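Local structure of Epf (Streptococcus pyogenes, 4ES8) at residues Y114-E119 with I176-L181; P22-N27 with N208-D213; F101-K106 with L188-K193; Y131-A136 with S148-Y153; G121-G126 with R169-K174. The protein is a cell surface adhesin that binds to cells through an N-terminal domain containing a carbohydrate-binding module. All blocks are in the same frame, centred on the assembly; numbering follows the deposited sequence. Where two conformers were deposited one is given.

Contact 1 of 5, residues Y114-E119 with I176-L181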
# COMPACT_ATOMS: atom_id res chain seq x y z
N TYR A 114 1.78 -3.94 1.91
CA TYR A 114 1.13 -3.97 0.60
C TYR A 114 2.01 -4.62 -0.44
O TYR A 114 3.25 -4.66 -0.29
CB TYR A 114 0.76 -2.54 0.16
CG TYR A 114 -0.30 -1.94 1.06
CD1 TYR A 114 -1.65 -2.17 0.83
CD2 TYR A 114 0.05 -1.20 2.19
CE1 TYR A 114 -2.64 -1.67 1.69
CE2 TYR A 114 -0.92 -0.69 3.06
CZ TYR A 114 -2.26 -0.93 2.81
OH TYR A 114 -3.20 -0.43 3.67
N LYS A 115 1.36 -5.17 -1.47
CA LYS A 115 2.03 -5.82 -2.59
C LYS A 115 1.55 -5.20 -3.88
O LYS A 115 0.36 -5.33 -4.21
CB LYS A 115 1.75 -7.34 -2.59
CG LYS A 115 2.32 -8.08 -3.80
CD LYS A 115 1.76 -9.51 -3.92
CE LYS A 115 2.46 -10.29 -5.01
NZ LYS A 115 1.95 -11.68 -5.13
N ILE A 116 2.45 -4.53 -4.59
CA ILE A 116 2.17 -3.93 -5.90
C ILE A 116 2.66 -4.89 -6.96
O ILE A 116 3.77 -5.44 -6.84
CB ILE A 116 2.89 -2.57 -6.03
CG1 ILE A 116 2.31 -1.49 -5.12
CG2 ILE A 116 2.94 -2.10 -7.50
CD1 ILE A 116 3.19 -0.20 -5.09
N THR A 117 1.86 -5.07 -8.03
CA THR A 117 2.29 -5.87 -9.17
C THR A 117 1.99 -5.08 -10.41
O THR A 117 1.02 -4.33 -10.45
CB THR A 117 1.60 -7.25 -9.20
OG1 THR A 117 0.18 -7.09 -9.18
CG2 THR A 117 2.04 -8.14 -8.03
N PHE A 118 2.83 -5.23 -11.44
CA PHE A 118 2.59 -4.58 -12.73
C PHE A 118 3.45 -5.24 -13.75
O PHE A 118 4.29 -6.06 -13.40
CB PHE A 118 2.85 -3.06 -12.69
CG PHE A 118 4.26 -2.65 -12.30
CD1 PHE A 118 4.64 -2.61 -10.97
CD2 PHE A 118 5.20 -2.33 -13.27
CE1 PHE A 118 5.95 -2.24 -10.62
CE2 PHE A 118 6.52 -1.99 -12.92
CZ PHE A 118 6.88 -1.94 -11.59
N GLU A 119 3.26 -4.86 -15.02
CA GLU A 119 4.12 -5.37 -16.07
C GLU A 119 5.04 -4.27 -16.54
O GLU A 119 4.57 -3.18 -16.88
CB GLU A 119 3.29 -5.88 -17.26
CG GLU A 119 2.37 -7.04 -16.91
CD GLU A 119 1.63 -7.57 -18.11
OE1 GLU A 119 2.29 -8.02 -19.07
OE2 GLU A 119 0.38 -7.58 -18.07
N ILE A 176 6.49 -5.49 -6.04
CA ILE A 176 7.10 -4.58 -5.08
C ILE A 176 6.31 -4.64 -3.81
O ILE A 176 5.09 -4.50 -3.86
CB ILE A 176 7.18 -3.12 -5.60
CG1 ILE A 176 7.98 -3.04 -6.92
CG2 ILE A 176 7.78 -2.18 -4.51
CD1 ILE A 176 7.98 -1.66 -7.62
N SER A 177 6.98 -4.89 -2.67
CA SER A 177 6.27 -4.92 -1.40
C SER A 177 6.80 -3.81 -0.51
O SER A 177 7.95 -3.39 -0.68
CB SER A 177 6.40 -6.28 -0.72
OG SER A 177 7.75 -6.64 -0.47
N PHE A 178 5.96 -3.29 0.39
CA PHE A 178 6.38 -2.23 1.29
C PHE A 178 5.42 -2.15 2.44
O PHE A 178 4.30 -2.67 2.37
CB PHE A 178 6.48 -0.86 0.58
CG PHE A 178 5.15 -0.30 0.13
CD1 PHE A 178 4.54 -0.77 -1.03
CD2 PHE A 178 4.50 0.68 0.87
CE1 PHE A 178 3.30 -0.27 -1.44
CE2 PHE A 178 3.26 1.18 0.46
CZ PHE A 178 2.67 0.71 -0.70
N ARG A 179 5.84 -1.44 3.48
CA ARG A 179 4.99 -1.15 4.64
C ARG A 179 4.74 0.35 4.70
O ARG A 179 5.68 1.14 4.54
CB ARG A 179 5.69 -1.62 5.94
CG ARG A 179 4.91 -1.31 7.21
CD ARG A 179 5.50 -2.03 8.42
NE ARG A 179 5.10 -3.44 8.38
CZ ARG A 179 5.44 -4.36 9.28
NH1 ARG A 179 6.23 -4.04 10.31
NH2 ARG A 179 5.00 -5.61 9.16
N THR A 180 3.48 0.77 4.95
CA THR A 180 3.22 2.21 5.05
C THR A 180 3.66 2.83 6.39
O THR A 180 3.55 2.19 7.46
CB THR A 180 1.75 2.47 4.89
OG1 THR A 180 1.04 1.67 5.86
CG2 THR A 180 1.26 2.20 3.47
N LEU A 181 4.09 4.09 6.33
CA LEU A 181 4.45 4.88 7.52
C LEU A 181 3.32 5.85 7.88
O LEU A 181 3.33 6.45 8.98
CB LEU A 181 5.77 5.65 7.30
CG LEU A 181 6.99 4.74 7.11
CD1 LEU A 181 8.23 5.54 6.77
CD2 LEU A 181 7.24 3.81 8.34
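The ring of Phe178 fills the hollow between Tyr114 and Ile116 on the neighbouring strand. CE1 does most of the touching: it lies 3.8 Å from Tyr114 CB and 3.7 Å from Ile116 CD1, so that one ring corner is held by a methylene on one side chain and a methyl on the other. CG of Phe178 lies between the backbone N and the carbonyl carbon (chi1 67°), and the ring end comes nearer to strand 114-119 than its CB does. The ring plane is inclined 31° to that of Tyr114, and the two rings meet obliquely. Two smaller bumps extend the fit. Thr180 CG2 sits 3.6 Å from Tyr114 CE2, while the hydroxyls of both residues bond to the backbone of Ile109. Farther along, the methyl CD1 of Ile176, in the conformer described, meets the edge of the Phe118 ring in its plane, 3.7 Å from CE1. Backbone bonds fix this register. Tyr114 with Phe178 and Ile116 with Ile176 are hydrogen-bonded pairs, the shortest of the four bonds being Ile116 N to Ile176 O at 2.7 Å. Between them Lys115 and Ser177 form a non-hydrogen-bonded pair whose side chains project from the other face of the sheet. A polar outer face backed by an interlocked aromatic and aliphatic inner one is typical of adjacent antiparallel strands in a beta-sandwich, consistent with a carbohydrate-binding module.

Contact 2 of 5, residues P22-N27 with N208-D213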
# COMPACT_ATOMS: atom_id res chain seq x y z
N PRO A 22 -8.45 -10.16 -1.45
CA PRO A 22 -8.32 -8.76 -1.03
C PRO A 22 -8.67 -7.81 -2.17
O PRO A 22 -8.46 -8.14 -3.34
CB PRO A 22 -6.85 -8.62 -0.65
CG PRO A 22 -6.16 -9.72 -1.39
CD PRO A 22 -7.14 -10.84 -1.52
N ASP A 23 -9.22 -6.65 -1.81
CA ASP A 23 -9.57 -5.63 -2.81
C ASP A 23 -8.35 -5.06 -3.50
O ASP A 23 -7.29 -4.87 -2.87
CB ASP A 23 -10.27 -4.45 -2.10
CG ASP A 23 -11.65 -4.72 -1.53
OD1 ASP A 23 -12.23 -5.75 -1.88
OD2 ASP A 23 -12.13 -3.88 -0.75
N ASP A 24 -8.49 -4.75 -4.80
CA ASP A 24 -7.41 -4.05 -5.50
C ASP A 24 -7.52 -2.60 -5.06
O ASP A 24 -8.63 -2.02 -5.12
CB ASP A 24 -7.51 -4.19 -7.04
CG ASP A 24 -6.56 -3.35 -7.89
OD1 ASP A 24 -5.58 -2.77 -7.33
OD2 ASP A 24 -6.76 -3.30 -9.12
N LEU A 25 -6.41 -2.00 -4.63
CA LEU A 25 -6.47 -0.63 -4.13
C LEU A 25 -5.83 0.40 -5.04
O LEU A 25 -5.53 1.53 -4.58
CB LEU A 25 -5.83 -0.57 -2.73
CG LEU A 25 -6.46 -1.50 -1.70
CD1 LEU A 25 -5.63 -1.49 -0.39
CD2 LEU A 25 -7.96 -1.12 -1.44
N MET A 26 -5.65 0.07 -6.33
CA MET A 26 -5.16 1.04 -7.31
C MET A 26 -6.20 2.10 -7.57
O MET A 26 -7.41 1.79 -7.46
CB MET A 26 -4.90 0.34 -8.64
CG MET A 26 -3.65 -0.44 -8.66
SD MET A 26 -2.15 0.46 -8.21
CE MET A 26 -2.16 1.67 -9.34
N ASN A 27 -5.79 3.30 -7.94
CA ASN A 27 -6.73 4.33 -8.36
C ASN A 27 -6.20 4.86 -9.69
O ASN A 27 -5.61 5.95 -9.75
CB ASN A 27 -6.98 5.43 -7.33
CG ASN A 27 -8.22 6.25 -7.70
OD1 ASN A 27 -8.96 5.93 -8.65
ND2 ASN A 27 -8.47 7.30 -6.93
N ASN A 208 -0.89 -2.54 -16.45
CA ASN A 208 -1.65 -3.52 -15.63
C ASN A 208 -1.20 -3.48 -14.17
O ASN A 208 -0.73 -4.47 -13.59
CB ASN A 208 -1.53 -4.91 -16.25
CG ASN A 208 -2.21 -4.95 -17.60
OD1 ASN A 208 -3.23 -4.28 -17.85
ND2 ASN A 208 -1.68 -5.76 -18.50
N LEU A 209 -1.39 -2.29 -13.59
CA LEU A 209 -0.99 -1.99 -12.22
C LEU A 209 -2.04 -2.47 -11.22
O LEU A 209 -3.24 -2.27 -11.43
CB LEU A 209 -0.75 -0.48 -12.08
CG LEU A 209 0.20 0.11 -13.15
CD1 LEU A 209 -0.44 1.25 -13.92
CD2 LEU A 209 1.52 0.50 -12.58
N LYS A 210 -1.58 -3.13 -10.16
CA LYS A 210 -2.47 -3.64 -9.09
C LYS A 210 -1.78 -3.44 -7.76
O LYS A 210 -0.55 -3.45 -7.71
CB LYS A 210 -2.78 -5.14 -9.28
CG LYS A 210 -3.69 -5.50 -10.45
CD LYS A 210 -3.80 -7.04 -10.59
CE LYS A 210 -4.32 -7.41 -11.96
NZ LYS A 210 -4.71 -8.84 -12.04
N ILE A 211 -2.55 -3.31 -6.67
CA ILE A 211 -1.98 -3.28 -5.32
C ILE A 211 -2.97 -3.93 -4.38
O ILE A 211 -4.16 -3.64 -4.45
CB ILE A 211 -1.54 -1.88 -4.83
CG1 ILE A 211 -0.90 -1.94 -3.43
CG2 ILE A 211 -2.70 -0.85 -4.89
CD1 ILE A 211 -0.42 -0.56 -2.88
N ILE A 212 -2.49 -4.78 -3.47
CA ILE A 212 -3.36 -5.42 -2.48
C ILE A 212 -2.72 -5.34 -1.12
O ILE A 212 -1.48 -5.27 -1.01
CB ILE A 212 -3.69 -6.89 -2.83
CG1 ILE A 212 -2.41 -7.75 -2.99
CG2 ILE A 212 -4.58 -6.95 -4.09
CD1 ILE A 212 -2.66 -9.27 -2.82
N ASP A 213 -3.56 -5.34 -0.10
CA ASP A 213 -3.10 -5.40 1.28
C ASP A 213 -2.67 -6.85 1.56
O ASP A 213 -3.42 -7.77 1.25
CB ASP A 213 -4.24 -4.95 2.19
CG ASP A 213 -3.82 -4.71 3.63
OD1 ASP A 213 -3.07 -5.53 4.16
OD2 ASP A 213 -4.25 -3.70 4.21
O HOH W 1 -6.41 -5.10 -0.37
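Ile211 CG2 lies against the peptide joining Leu25 to Met26, 3.4 Å from Met26 N, and also touches Leu25 CB. Met26 crosses the Ile211 side chain at about a right angle, with SD 3.6 Å from the same methyl. Its chain bends at chi2 and chi3, and its terminal CE comes to rest 3.8 Å from Leu209 CB. Asp24, Met26 and Leu209 each occupy two conformations, and the details hold for one of each. In the one described, Asp24 forms an Asx turn: OD1 accepts from Met26 N, two residues on, and from Ile211 N at 3.1 Å. The two donors approach from opposite faces of the carboxylate plane, both well out of it, and the side chain thereby joins its own turn to the strand. Leu25 N donates in return to Ile211 O, 2.8 Å away. Lys210 and Ile212 bond through their backbones to strand 113-123, so the loop takes the other edge of strand 202-213 here, before its chain goes on to pair with strand 97-105 in the second sheet of the beta-sandwich. Nearer the start of the loop, Pro22 CG packs obliquely on Ile212 CD1 at 3.8 Å. A water molecule links the two backbones nearby, donating to Asp23 O at 2.7 Å and accepting from Asp213 N at 2.9 Å.

Contact 3 of 5, residues F101-K106 with L188-K193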
# COMPACT_ATOMS: atom_id res chain seq x y z
N PHE A 101 6.16 9.09 -13.61
CA PHE A 101 4.72 9.06 -13.41
C PHE A 101 4.38 8.68 -11.98
O PHE A 101 5.11 7.91 -11.34
CB PHE A 101 4.07 8.03 -14.35
CG PHE A 101 4.38 8.32 -15.80
CD1 PHE A 101 3.93 9.48 -16.41
CD2 PHE A 101 5.09 7.40 -16.57
CE1 PHE A 101 4.23 9.75 -17.75
CE2 PHE A 101 5.38 7.66 -17.90
CZ PHE A 101 4.93 8.83 -18.50
N LYS A 102 3.25 9.18 -11.47
CA LYS A 102 2.74 8.72 -10.19
C LYS A 102 1.39 8.10 -10.45
O LYS A 102 0.48 8.78 -10.96
CB LYS A 102 2.64 9.86 -9.15
CG LYS A 102 3.97 10.14 -8.48
CD LYS A 102 3.80 11.15 -7.33
CE LYS A 102 4.96 11.09 -6.38
NZ LYS A 102 4.71 11.92 -5.15
N VAL A 103 1.25 6.82 -10.14
CA VAL A 103 -0.04 6.12 -10.24
C VAL A 103 -0.54 5.95 -8.82
O VAL A 103 0.12 5.33 -7.97
CB VAL A 103 0.06 4.80 -11.00
CG1 VAL A 103 -1.31 4.13 -11.03
CG2 VAL A 103 0.55 5.04 -12.42
N ASN A 104 -1.65 6.62 -8.53
CA ASN A 104 -2.16 6.69 -7.17
C ASN A 104 -2.85 5.42 -6.69
O ASN A 104 -3.39 4.65 -7.49
CB ASN A 104 -3.16 7.84 -7.03
CG ASN A 104 -2.49 9.19 -6.91
OD1 ASN A 104 -1.26 9.33 -6.88
ND2 ASN A 104 -3.32 10.24 -6.85
N THR A 105 -2.80 5.22 -5.38
CA THR A 105 -3.58 4.19 -4.70
C THR A 105 -4.79 4.84 -4.04
O THR A 105 -4.84 6.07 -3.88
CB THR A 105 -2.74 3.47 -3.61
OG1 THR A 105 -2.59 4.35 -2.48
CG2 THR A 105 -1.34 3.03 -4.12
N LYS A 106 -5.71 4.00 -3.57
CA LYS A 106 -6.76 4.47 -2.69
C LYS A 106 -6.12 4.71 -1.30
O LYS A 106 -4.91 4.48 -1.11
CB LYS A 106 -7.89 3.42 -2.59
CG LYS A 106 -8.54 3.04 -3.93
CD LYS A 106 -9.40 4.13 -4.52
CE LYS A 106 -10.03 3.70 -5.85
NZ LYS A 106 -11.01 2.58 -5.68
N LEU A 188 2.63 4.67 -6.65
CA LEU A 188 3.73 3.96 -7.26
C LEU A 188 4.38 4.96 -8.19
O LEU A 188 3.68 5.52 -9.06
CB LEU A 188 3.27 2.70 -8.02
CG LEU A 188 4.36 2.03 -8.90
CD1 LEU A 188 5.51 1.46 -8.05
CD2 LEU A 188 3.78 0.89 -9.71
N VAL A 189 5.67 5.23 -8.01
CA VAL A 189 6.41 6.16 -8.87
C VAL A 189 7.17 5.36 -9.91
O VAL A 189 8.00 4.52 -9.57
CB VAL A 189 7.35 7.10 -8.07
CG1 VAL A 189 7.76 8.28 -8.96
CG2 VAL A 189 6.66 7.60 -6.81
N LEU A 190 6.85 5.62 -11.18
CA LEU A 190 7.46 4.90 -12.32
C LEU A 190 8.41 5.85 -13.02
O LEU A 190 7.95 6.79 -13.70
CB LEU A 190 6.37 4.43 -13.27
CG LEU A 190 5.41 3.39 -12.65
CD1 LEU A 190 4.17 3.25 -13.48
CD2 LEU A 190 6.10 2.03 -12.46
N LEU A 191 9.72 5.70 -12.77
CA LEU A 191 10.71 6.64 -13.28
C LEU A 191 11.53 6.07 -14.39
O LEU A 191 11.90 4.90 -14.37
CB LEU A 191 11.68 7.10 -12.15
CG LEU A 191 11.00 7.61 -10.87
CD1 LEU A 191 11.00 6.52 -9.81
CD2 LEU A 191 11.73 8.83 -10.32
N SER A 192 11.86 6.94 -15.36
CA SER A 192 12.78 6.53 -16.43
C SER A 192 13.68 7.68 -16.76
O SER A 192 13.40 8.83 -16.40
CB SER A 192 12.02 6.04 -17.66
OG SER A 192 11.15 7.03 -18.21
N LYS A 193 14.80 7.39 -17.43
CA LYS A 193 15.69 8.47 -17.81
C LYS A 193 16.55 8.08 -18.99
O LYS A 193 16.72 6.89 -19.28
CB LYS A 193 16.55 8.92 -16.62
CG LYS A 193 17.73 8.05 -16.28
CD LYS A 193 18.66 8.80 -15.31
CE LYS A 193 19.67 7.92 -14.64
NZ LYS A 193 20.44 8.68 -13.61
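Phe101 to Val103 and Leu188 to Leu190 form a buried antiparallel ladder in one sheet of the beta-sandwich, joining strands 97-105 and 186-194. Phe101 with Leu190 and Val103 with Leu188 are hydrogen-bonded pairs; four N-H...O bonds join them, among them Val103 N to Leu188 O at 3.0 Å, and the N-to-C directions of the two short strand segments are 160° apart. Between them, Lys102 and Val189 make the non-hydrogen-bonded pair, where Val189 CA adds a CA-H...O contact of 3.3 Å to Phe101 O. The four residues of the hydrogen-bonded pairs carry their side chains on the face turned to the opposing sheet. There Phe101 and Leu190 rest on Ile85, and Leu188 on Leu209. Across the ladder itself these apolar groups meet lightly: Val103 CG2 approaches Leu190 CD1 obliquely at 4.2 Å. The direct contacts between the two strands are thus mostly backbone ones, while the side chains are directed to the sandwich interior. On the other face, Lys102 and Val189 lie side by side and point the same way. The extended lysine passes along the valine with its CE 3.9 Å from Val189 CG2, and its NZ goes on to donate to Ser135 O.

Contact 4 of 5, residues Y131-A136 with S148-Y153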
# COMPACT_ATOMS: atom_id res chain seq x y z
N TYR A 131 11.84 2.30 -9.75
CA TYR A 131 10.50 2.14 -9.15
C TYR A 131 10.58 2.61 -7.71
O TYR A 131 11.43 2.13 -6.96
CB TYR A 131 10.00 0.69 -9.16
CG TYR A 131 10.15 -0.07 -10.47
CD1 TYR A 131 9.68 0.46 -11.67
CD2 TYR A 131 10.65 -1.37 -10.48
CE1 TYR A 131 9.74 -0.28 -12.86
CE2 TYR A 131 10.72 -2.11 -11.66
CZ TYR A 131 10.26 -1.56 -12.85
OH TYR A 131 10.35 -2.28 -14.01
N ARG A 132 9.71 3.53 -7.32
CA ARG A 132 9.72 4.03 -5.96
C ARG A 132 8.33 4.13 -5.41
O ARG A 132 7.38 4.11 -6.17
CB ARG A 132 10.36 5.44 -5.93
CG ARG A 132 11.84 5.51 -6.30
CD ARG A 132 12.76 5.14 -5.15
NE ARG A 132 14.14 5.03 -5.64
CZ ARG A 132 15.15 4.66 -4.88
NH1 ARG A 132 14.95 4.33 -3.60
NH2 ARG A 132 16.38 4.58 -5.39
N ILE A 133 8.23 4.30 -4.08
CA ILE A 133 6.95 4.63 -3.45
C ILE A 133 7.00 6.13 -3.15
O ILE A 133 8.07 6.65 -2.79
CB ILE A 133 6.68 3.80 -2.17
CG1 ILE A 133 6.85 2.29 -2.45
CG2 ILE A 133 5.28 4.12 -1.58
CD1 ILE A 133 5.96 1.71 -3.53
N GLY A 134 5.88 6.81 -3.29
CA GLY A 134 5.86 8.23 -2.96
C GLY A 134 4.52 8.69 -2.45
O GLY A 134 3.58 7.90 -2.31
N SER A 135 4.42 10.00 -2.18
CA SER A 135 3.12 10.57 -1.84
C SER A 135 2.17 10.45 -3.04
O SER A 135 2.62 10.34 -4.18
CB SER A 135 3.29 12.06 -1.52
OG SER A 135 3.89 12.75 -2.60
N ALA A 136 0.85 10.49 -2.79
CA ALA A 136 -0.06 10.48 -3.92
C ALA A 136 0.09 11.76 -4.73
O ALA A 136 0.41 12.81 -4.16
CB ALA A 136 -1.51 10.38 -3.42
N SER A 148 14.10 10.96 -2.97
CA SER A 148 14.55 10.73 -1.59
C SER A 148 13.43 10.92 -0.54
O SER A 148 13.66 10.56 0.62
CB SER A 148 15.74 11.64 -1.27
OG SER A 148 15.35 12.99 -1.32
N ASP A 149 12.23 11.41 -0.93
CA ASP A 149 11.09 11.52 0.02
C ASP A 149 10.49 10.12 0.31
O ASP A 149 9.62 10.01 1.18
CB ASP A 149 9.97 12.43 -0.53
CG ASP A 149 10.28 13.91 -0.75
OD1 ASP A 149 11.18 14.44 -0.06
OD2 ASP A 149 9.58 14.55 -1.59
N GLU A 150 10.88 9.07 -0.44
CA GLU A 150 10.30 7.73 -0.26
C GLU A 150 10.27 7.30 1.20
O GLU A 150 9.27 6.74 1.65
CB GLU A 150 11.10 6.72 -1.07
CG GLU A 150 10.59 5.28 -0.99
CD GLU A 150 11.37 4.35 -1.88
OE1 GLU A 150 12.62 4.28 -1.71
OE2 GLU A 150 10.74 3.69 -2.74
N SER A 151 11.37 7.55 1.94
CA SER A 151 11.46 7.07 3.31
C SER A 151 10.50 7.80 4.28
O SER A 151 10.42 7.39 5.44
CB SER A 151 12.89 7.13 3.83
OG SER A 151 13.33 8.48 3.84
N LYS A 152 9.80 8.84 3.82
CA LYS A 152 8.77 9.49 4.63
C LYS A 152 7.45 8.73 4.53
O LYS A 152 6.59 8.88 5.42
CB LYS A 152 8.50 10.93 4.12
CG LYS A 152 9.65 11.91 4.24
CD LYS A 152 9.25 13.22 3.56
CE LYS A 152 10.38 14.22 3.49
NZ LYS A 152 9.95 15.46 2.79
N TYR A 153 7.26 7.92 3.46
CA TYR A 153 5.97 7.25 3.20
C TYR A 153 6.00 5.74 3.34
O TYR A 153 4.96 5.15 3.65
CB TYR A 153 5.47 7.61 1.79
CG TYR A 153 5.58 9.10 1.50
CD1 TYR A 153 4.75 10.02 2.13
CD2 TYR A 153 6.54 9.58 0.62
CE1 TYR A 153 4.86 11.39 1.88
CE2 TYR A 153 6.67 10.95 0.37
CZ TYR A 153 5.83 11.85 1.01
OH TYR A 153 5.93 13.20 0.75
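Glu150 OE2 accepts hydrogen bonds from Ile133 N, 2.9 Å away, and from NE2 of Gln164. Ile133 N meets the oxygen on its anti side, while OE1 faces Arg132. That second oxygen takes a salt bridge from Arg132 NH1 at 3.0 Å: NH1 meets OE1 on the syn side, 32° out of the carboxylate plane, while OE1 itself lies in the guanidinium plane, the two flat groups being inclined by 57°. The glutamate gets there by an extended chain, with CG anti to the backbone N (chi1 -179°), and it crosses the arginine at about a right angle. Asp130 makes a further salt bridge with Arg132 through NE, so the guanidinium is paired with two acids. One helical turn farther on, Tyr153, modelled in two conformations, lays its ring over Ser135. Ser135 N stands 3.5 Å above one face, offset toward the rim, and Ser135 CB makes a CH-pi contact 4.0 Å from the ring centroid. The opposite face carries Lys152 CB. A carboxylate accepting from a strand N-H, with a tyrosine ring packed on the next residues, ties the short, weakly bonded helical turn to strand 127-135 at an edge of the beta-sandwich sheet.

Contact 5 of 5, residues G121-G126 with R169-K174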
# COMPACT_ATOMS: atom_id res chain seq x y z
N GLY A 121 6.67 -3.08 -19.46
CA GLY A 121 6.59 -3.22 -20.92
C GLY A 121 7.92 -2.81 -21.54
O GLY A 121 8.97 -2.78 -20.88
N GLN A 122 7.88 -2.49 -22.85
CA GLN A 122 9.07 -2.15 -23.61
C GLN A 122 9.93 -1.10 -22.92
O GLN A 122 9.40 -0.16 -22.34
CB GLN A 122 8.69 -1.63 -25.02
CG GLN A 122 7.94 -0.30 -25.01
CD GLN A 122 7.36 -0.06 -26.36
OE1 GLN A 122 8.05 0.36 -27.30
NE2 GLN A 122 6.08 -0.38 -26.50
N ILE A 123 11.24 -1.31 -22.97
CA ILE A 123 12.23 -0.34 -22.51
C ILE A 123 13.15 -0.11 -23.68
O ILE A 123 13.96 -0.99 -24.02
CB ILE A 123 13.03 -0.75 -21.25
CG1 ILE A 123 12.10 -1.06 -20.06
CG2 ILE A 123 14.04 0.39 -20.90
CD1 ILE A 123 12.85 -1.81 -18.90
N ALA A 124 13.10 1.08 -24.27
CA ALA A 124 14.00 1.37 -25.40
C ALA A 124 15.47 1.31 -24.98
O ALA A 124 15.82 1.58 -23.83
CB ALA A 124 13.72 2.77 -25.94
N SER A 125 16.36 0.97 -25.94
CA SER A 125 17.78 1.03 -25.69
C SER A 125 18.13 2.48 -25.30
O SER A 125 17.68 3.43 -25.96
CB SER A 125 18.53 0.60 -26.94
OG SER A 125 19.92 0.66 -26.70
N GLY A 126 18.86 2.64 -24.20
CA GLY A 126 19.24 3.98 -23.72
C GLY A 126 18.39 4.44 -22.55
O GLY A 126 18.73 5.43 -21.91
N ARG A 169 16.45 -3.06 -16.91
CA ARG A 169 15.68 -4.13 -16.28
C ARG A 169 15.13 -5.09 -17.31
O ARG A 169 14.87 -4.68 -18.45
CB ARG A 169 14.49 -3.54 -15.47
CG ARG A 169 14.93 -2.57 -14.38
CD ARG A 169 13.78 -2.03 -13.55
NE ARG A 169 14.34 -0.99 -12.67
CZ ARG A 169 14.87 -1.23 -11.47
NH1 ARG A 169 14.75 -2.43 -10.90
NH2 ARG A 169 15.45 -0.25 -10.79
N GLU A 170 14.89 -6.32 -16.90
CA GLU A 170 14.17 -7.25 -17.76
C GLU A 170 12.74 -6.74 -17.94
O GLU A 170 12.17 -6.13 -17.01
CB GLU A 170 14.07 -8.65 -17.15
CG GLU A 170 15.34 -9.40 -16.84
CD GLU A 170 14.96 -10.78 -16.34
OE1 GLU A 170 15.45 -11.77 -16.93
OE2 GLU A 170 14.07 -10.88 -15.46
N GLN A 171 12.15 -7.03 -19.07
CA GLN A 171 10.73 -6.75 -19.28
C GLN A 171 9.94 -7.94 -18.76
O GLN A 171 10.37 -9.08 -18.91
CB GLN A 171 10.44 -6.52 -20.77
CG GLN A 171 11.19 -5.28 -21.29
CD GLN A 171 11.06 -4.98 -22.76
OE1 GLN A 171 11.89 -4.25 -23.32
NE2 GLN A 171 10.02 -5.52 -23.44
N GLY A 172 8.81 -7.68 -18.15
CA GLY A 172 7.98 -8.73 -17.59
C GLY A 172 7.31 -8.31 -16.30
O GLY A 172 7.29 -7.13 -15.96
N ASP A 173 6.74 -9.29 -15.60
CA ASP A 173 6.02 -9.03 -14.37
C ASP A 173 6.96 -8.57 -13.26
O ASP A 173 8.02 -9.17 -13.04
CB ASP A 173 5.29 -10.30 -13.92
CG ASP A 173 4.17 -10.77 -14.83
OD1 ASP A 173 3.82 -10.03 -15.79
OD2 ASP A 173 3.62 -11.88 -14.58
N LYS A 174 6.52 -7.55 -12.52
CA LYS A 174 7.26 -7.03 -11.38
C LYS A 174 6.41 -7.13 -10.12
O LYS A 174 5.17 -7.00 -10.18
CB LYS A 174 7.63 -5.56 -11.62
CG LYS A 174 8.48 -5.31 -12.87
CD LYS A 174 9.83 -6.07 -12.87
CE LYS A 174 10.53 -5.82 -14.18
NZ LYS A 174 11.72 -6.71 -14.33
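Strands 113-123 and 172-180 are neighbours in one sheet of the beta-sandwich, and where their pairing gives out the side chain of Gln171 reaches across to Gly121, Gln122 and Ile123. Gly172 is still backbone-bonded to Gln120; beyond it the chain leading into strand 172-180 diverges, and a glutamine amide takes over. Gln171 OE1 accepts from Ile123 N at 3.0 Å. The N-H...O angle is 154°, but the donor stands above the amide plane, 67° out of it. The Gln171 chain is extended beyond CG and lies over the strand: CG lies 3.4 Å from Gly121 O, and both OE1 and NE2 lie 3.5 Å from Gln122 CA. Gln122 and Ala124 bond through their backbones to strand 202-213, so Ile123 N faces the other way, toward the glutamine. The Ile123 side chain also turns to segment 169-174, and its CD1 methyl touches Arg169 O at 3.5 Å and, more loosely, Arg169 CB at 4.2 Å. The arginine itself leads away from the isoleucine, forming a salt bridge with Glu162 and a cation-pi contact with Tyr131. Nearby, Lys174 NZ hydrogen-bonds to Glu170 O at 2.8 Å and forms a salt bridge with Glu162. A single amide hydrogen bond, with its donor far out of the acceptor plane, plus van der Waals contacts, suggests a modest attachment at the sheet margin, where lattice neighbours that also touch Gln171 and Ile123 may influence the details.

Contacts 1 and 3 are the buried pair, regular antiparallel ladders in the two facing sheets, and they meet through Ile116, Phe118 and Ile176 of the first packing on Leu188 of the second. Contact 5 uses the same two strands as contact 1 but lies at the surface, where a side-chain amide replaces the backbone ladder. Contacts 2 and 4 are partly buried and join less regular chain to a strand, each using a carboxylate that accepts from strand backbone. Contact 2 adds a water bridge and passes between the sheets, whereas contact 4 adds a salt bridge and a ring-face contact. Lys102 NZ, bonded to Ser135 O, connects contacts 3 and 4.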